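Local coordinates for protein galectin 2 (Gallus gallus, PDB 2YMZ) that probably binds carbohydrates, as a prototype galectin built on the family's beta-sandwich fold, at residues Ile84-Phe87 with Phe92-Lys95. Numbering follows the deposited sequence.
Sequences IVEF and FLVK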
ATOM      1  N   ILE A  84       2.205   4.973  13.934  1.00 16.97           N
ATOM      2  CA  ILE A  84       1.674   3.630  14.238  1.00 17.96           C
ATOM      3  C   ILE A  84       0.211   3.816  14.656  1.00 15.89           C
ATOM      4  O   ILE A  84      -0.036   4.709  15.465  1.00 21.01           O
ATOM      5  CB  ILE A  84       2.423   3.051  15.413  1.00 18.21           C
ATOM      6  CG1 ILE A  84       3.855   2.806  14.929  1.00 23.53           C
ATOM      7  CG2 ILE A  84       1.756   1.707  15.829  1.00 19.74           C
ATOM      8  CD1 ILE A  84       4.897   2.426  15.951  1.00 31.94           C
ATOM      9  N   VAL A  85      -0.700   3.076  14.055  1.00 16.92           N
ATOM     10  CA  VAL A  85      -2.129   3.155  14.410  1.00 16.46           C
ATOM     11  C   VAL A  85      -2.479   1.821  15.058  1.00 20.66           C
ATOM     12  O   VAL A  85      -2.093   0.762  14.532  1.00 19.85           O
ATOM     13  CB  VAL A  85      -3.004   3.294  13.187  1.00 17.91           C
ATOM     14  CG1 VAL A  85      -4.455   3.593  13.658  1.00 18.89           C
ATOM     15  CG2 VAL A  85      -2.516   4.482  12.287  1.00 17.74           C
ATOM     16  N   GLU A  86      -3.241   1.878  16.159  1.00 21.96           N
ATOM     17  CA  GLU A  86      -3.747   0.640  16.770  1.00 24.12           C
ATOM     18  C   GLU A  86      -5.237   0.687  16.901  1.00 23.12           C
ATOM     19  O   GLU A  86      -5.791   1.782  17.218  1.00 23.95           O
ATOM     20  CB  GLU A  86      -3.133   0.528  18.102  1.00 24.89           C
ATOM     21  CG  GLU A  86      -1.763  -0.046  17.898  1.00 37.25           C
ATOM     22  CD  GLU A  86      -0.871   0.244  19.029  1.00 42.17           C
ATOM     23  OE1 GLU A  86      -1.343   0.930  19.950  1.00 47.95           O
ATOM     24  OE2 GLU A  86       0.308  -0.222  18.968  1.00 45.65           O
ATOM     25  N   PHE A  87      -5.864  -0.454  16.578  1.00 22.91           N
ATOM     26  CA  PHE A  87      -7.302  -0.587  16.574  1.00 22.41           C
ATOM     27  C   PHE A  87      -7.621  -1.186  17.955  1.00 25.79           C
ATOM     28  O   PHE A  87      -7.351  -2.393  18.203  1.00 24.64           O
ATOM     29  CB  PHE A  87      -7.699  -1.501  15.405  1.00 21.04           C
ATOM     30  CG  PHE A  87      -9.190  -1.625  15.172  1.00 20.90           C
ATOM     31  CD1 PHE A  87     -10.122  -1.265  16.156  1.00 22.03           C
ATOM     32  CD2 PHE A  87      -9.638  -2.210  14.005  1.00 23.75           C
ATOM     33  CE1 PHE A  87     -11.475  -1.409  15.951  1.00 24.43           C
ATOM     34  CE2 PHE A  87     -11.026  -2.342  13.765  1.00 24.53           C
ATOM     35  CZ  PHE A  87     -11.924  -1.966  14.756  1.00 25.19           C
ATOM     36  N   PHE A  92      -9.297   4.247  18.536  1.00 24.37           N
ATOM     37  CA  PHE A  92      -8.031   4.176  17.786  1.00 22.96           C
ATOM     38  C   PHE A  92      -6.966   4.949  18.522  1.00 21.90           C
ATOM     39  O   PHE A  92      -7.198   6.028  19.125  1.00 24.79           O
ATOM     40  CB  PHE A  92      -8.267   4.718  16.378  1.00 21.04           C
ATOM     41  CG  PHE A  92      -9.318   3.954  15.635  1.00 22.47           C
ATOM     42  CD1 PHE A  92      -9.025   2.704  15.046  1.00 24.32           C
ATOM     43  CD2 PHE A  92     -10.600   4.410  15.585  1.00 22.53           C
ATOM     44  CE1 PHE A  92     -10.010   1.991  14.395  1.00 26.53           C
ATOM     45  CE2 PHE A  92     -11.597   3.711  14.932  1.00 25.11           C
ATOM     46  CZ  PHE A  92     -11.305   2.482  14.326  1.00 27.96           C
ATOM     47  N   LEU A  93      -5.748   4.427  18.473  1.00 18.44           N
ATOM     48  CA  LEU A  93      -4.734   5.140  19.112  1.00 19.98           C
ATOM     49  C   LEU A  93      -3.662   5.345  18.014  1.00 23.41           C
ATOM     50  O   LEU A  93      -3.254   4.366  17.379  1.00 23.53           O
ATOM     51  CB  LEU A  93      -4.219   4.273  20.254  1.00 27.82           C
ATOM     52  CG  LEU A  93      -3.099   4.813  21.124  1.00 35.95           C
ATOM     53  CD1 LEU A  93      -3.664   5.729  22.205  1.00 42.27           C
ATOM     54  CD2 LEU A  93      -2.405   3.623  21.786  1.00 41.97           C
ATOM     55  N   VAL A  94      -3.162   6.576  17.845  1.00 19.00           N
ATOM     56  CA  VAL A  94      -2.115   6.857  16.867  1.00 18.16           C
ATOM     57  C   VAL A  94      -0.855   7.251  17.641  1.00 19.63           C
ATOM     58  O   VAL A  94      -0.819   8.292  18.354  1.00 24.83           O
ATOM     59  CB  VAL A  94      -2.521   7.949  15.847  1.00 19.00           C
ATOM     60  CG1 VAL A  94      -1.415   8.051  14.753  1.00 16.54           C
ATOM     61  CG2 VAL A  94      -3.867   7.611  15.174  1.00 17.96           C
ATOM     62  N   LYS A  95       0.216   6.478  17.490  1.00 17.59           N
ATOM     63  CA  LYS A  95       1.467   6.856  18.192  1.00 19.77           C
ATOM     64  C   LYS A  95       2.391   7.615  17.271  1.00 25.26           C
ATOM     65  O   LYS A  95       2.678   7.196  16.127  1.00 20.78           O
ATOM     66  CB  LYS A  95       2.232   5.625  18.667  1.00 24.46           C
ATOM     67  CG  LYS A  95       1.439   4.740  19.574  1.00 28.76           C
ATOM     68  CD  LYS A  95       2.396   3.642  20.058  1.00 40.06           C
ATOM     69  CE  LYS A  95       1.573   2.496  20.629  1.00 43.49           C
ATOM     70  NZ  LYS A  95       2.496   1.329  20.847  1.00 50.01           N
TER
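Ile84 O is held by two groups of the opposite strand: Lys95 N donates a hydrogen bond of 2.7 Å to it, and Val94 CA adds a CA-H...O contact. Ile84 N returns a longer bond to Lys95 O, and Glu86 and Leu93 exchange a second pair, with Glu86 N 2.8 Å from Leu93 O. Ile84, Glu86, Leu93 and Lys95 share one partly exposed face, which suits charged ends as well as apolar Ile84 and Leu93. There Glu86 OE2 forms a salt bridge with Lys95 NZ, weak as a hydrogen bond at 3.3 Å. Lys95 reaches across to it diagonally on an extended chain. Leu93, with CG anti to the backbone N (chi1 -180°), runs alongside Glu86 and brings CD2 to OE1. The buried face carries Phe87, Phe92 and the beta-branched Val85 and Val94, compact and suited to extended backbone. Phe92 CE1 sits over one face of the Phe87 ring, toward its rim and 3.7 Å from Phe87 CD1, the two planes inclined at 40°. Phe92 and Val94 also pack on Leu43 of strand 40-48 in the other sheet, where bulky apolar groups fill the interior. This is an antiparallel beta hairpin, its outer face mixed and its inner one apolar, in the five-stranded sheet of the galectin beta-sandwich.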